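Local coordinates for salicylic acid-binding protein 2 (Nicotiana tabacum, PDB 1XKL) that hydrolyses methyl salicylate to salicylic acid and methanol, releasing the active hormone signal for systemic acquired resistance in plant innate immunity, at residues H6-H11 / E73-V78. Residues are numbered along the deposited sequence; the frame is centred on the assembly and turned at random.
Sequences HFVLVH and EKVILV
Phe7 and Ile76 stand side by side on one face of a parallel strand pair, and the Ile76 methyl CD1 lies over the ring of Phe7, 3.9 Å from its centroid and displaced toward the CE1-CZ side of the rim, a CH-pi contact. Val78 CG2 comes to the edge of the same ring, while Leu9 CD2 rests on Val78 CB at 3.7 Å. On the other face Val8 and Leu77 run alongside each other, with Val8 CG1 and Leu77 CD2 3.5 Å apart, tighter than usual van der Waals contact. Val8 CG2 touches Val75 and also lies over one face of the His6 imidazole. With CG anti to the backbone N (chi1 -172°), His6 swings its ring past Val75 CG1 toward the extended Glu73, whose OE1 accepts a long, bent bond from His6 ND1 (3.2 Å, 145°) and lies 23° out of the imidazole plane. Thr35 holds NE2 and Ser70 the other carboxylate oxygen, so each group has a second polar partner. The backbones are joined by Ile76 N to His6 O, Val8 N to Ile76 O, Val78 N to Val8 O and Val10 N to Val78 O, a parallel ladder. These are adjacent interior strands of the alpha/beta-hydrolase sheet, between strands 33-36 and 98-104; helix 245-258 covers the Phe7, Ile76 and Val78 face, helix 83-93 packs on Leu77 and Val10, and strand 75-80 leads directly to the nucleophile Ser81.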
# COMPACT_ATOMS: atom_id res chain seq x y z
N HIS A 6 23.78 34.92 20.98
CA HIS A 6 23.26 33.97 20.00
C HIS A 6 23.28 32.55 20.56
O HIS A 6 24.34 31.98 20.80
CB HIS A 6 24.09 34.05 18.72
CG HIS A 6 23.54 33.26 17.59
ND1 HIS A 6 24.18 33.16 16.37
CD2 HIS A 6 22.41 32.51 17.48
CE1 HIS A 6 23.47 32.39 15.56
NE2 HIS A 6 22.40 31.98 16.21
N PHE A 7 22.09 31.99 20.77
CA PHE A 7 21.92 30.64 21.27
C PHE A 7 21.74 29.66 20.12
O PHE A 7 20.82 29.80 19.31
CB PHE A 7 20.69 30.56 22.19
CG PHE A 7 20.93 31.08 23.58
CD1 PHE A 7 21.49 30.27 24.56
CD2 PHE A 7 20.60 32.40 23.90
CE1 PHE A 7 21.72 30.75 25.85
CE2 PHE A 7 20.83 32.90 25.19
CZ PHE A 7 21.39 32.07 26.16
N VAL A 8 22.62 28.66 20.04
CA VAL A 8 22.55 27.65 19.00
C VAL A 8 22.05 26.39 19.68
O VAL A 8 22.77 25.78 20.49
CB VAL A 8 23.92 27.41 18.38
CG1 VAL A 8 23.88 26.23 17.42
CG2 VAL A 8 24.37 28.68 17.64
N LEU A 9 20.82 26.01 19.36
CA LEU A 9 20.20 24.84 19.98
C LEU A 9 20.34 23.60 19.10
O LEU A 9 19.95 23.58 17.94
CB LEU A 9 18.72 25.14 20.26
CG LEU A 9 18.42 26.47 20.98
CD1 LEU A 9 16.92 26.52 21.33
CD2 LEU A 9 19.25 26.58 22.26
N VAL A 10 20.91 22.56 19.69
CA VAL A 10 21.16 21.31 18.98
C VAL A 10 20.39 20.17 19.60
O VAL A 10 20.65 19.76 20.74
CB VAL A 10 22.65 20.99 19.02
CG1 VAL A 10 22.97 19.81 18.12
CG2 VAL A 10 23.44 22.23 18.61
N HIS A 11 19.44 19.65 18.83
CA HIS A 11 18.57 18.56 19.26
C HIS A 11 19.29 17.21 19.39
O HIS A 11 20.44 17.06 18.97
CB HIS A 11 17.42 18.42 18.26
CG HIS A 11 17.86 17.99 16.89
ND1 HIS A 11 18.18 16.69 16.59
CD2 HIS A 11 18.08 18.71 15.77
CE1 HIS A 11 18.58 16.62 15.33
NE2 HIS A 11 18.52 17.83 14.81
N GLU A 73 31.49 37.40 16.40
CA GLU A 73 30.16 37.02 16.84
C GLU A 73 30.25 35.63 17.47
O GLU A 73 30.32 34.63 16.77
CB GLU A 73 29.21 36.97 15.65
CG GLU A 73 27.89 36.31 15.96
CD GLU A 73 27.13 35.89 14.72
OE1 GLU A 73 26.04 35.31 14.87
OE2 GLU A 73 27.62 36.15 13.60
N LYS A 74 30.25 35.58 18.80
CA LYS A 74 30.33 34.31 19.50
C LYS A 74 28.94 33.78 19.82
O LYS A 74 27.96 34.53 19.79
CB LYS A 74 31.16 34.49 20.78
CG LYS A 74 32.56 35.05 20.51
CD LYS A 74 33.31 35.36 21.80
CE LYS A 74 33.63 34.09 22.58
NZ LYS A 74 34.34 34.40 23.87
N VAL A 75 28.84 32.49 20.11
CA VAL A 75 27.54 31.90 20.42
C VAL A 75 27.58 31.03 21.67
O VAL A 75 28.64 30.78 22.24
CB VAL A 75 27.03 31.02 19.26
CG1 VAL A 75 27.09 31.77 17.95
CG2 VAL A 75 27.84 29.73 19.18
N ILE A 76 26.40 30.59 22.08
CA ILE A 76 26.26 29.72 23.23
C ILE A 76 25.62 28.45 22.67
O ILE A 76 24.49 28.48 22.18
CB ILE A 76 25.32 30.33 24.29
CG1 ILE A 76 25.90 31.65 24.79
CG2 ILE A 76 25.12 29.36 25.45
CD1 ILE A 76 24.92 32.50 25.56
N LEU A 77 26.37 27.35 22.74
CA LEU A 77 25.89 26.07 22.23
C LEU A 77 25.11 25.31 23.29
O LEU A 77 25.55 25.20 24.44
CB LEU A 77 27.06 25.21 21.75
CG LEU A 77 27.70 25.57 20.41
CD1 LEU A 77 28.91 24.70 20.14
CD2 LEU A 77 26.67 25.38 19.30
N VAL A 78 23.95 24.81 22.91
CA VAL A 78 23.14 24.03 23.83
C VAL A 78 22.82 22.72 23.13
O VAL A 78 22.12 22.69 22.12
CB VAL A 78 21.85 24.79 24.21
CG1 VAL A 78 21.04 23.99 25.23
CG2 VAL A 78 22.22 26.15 24.81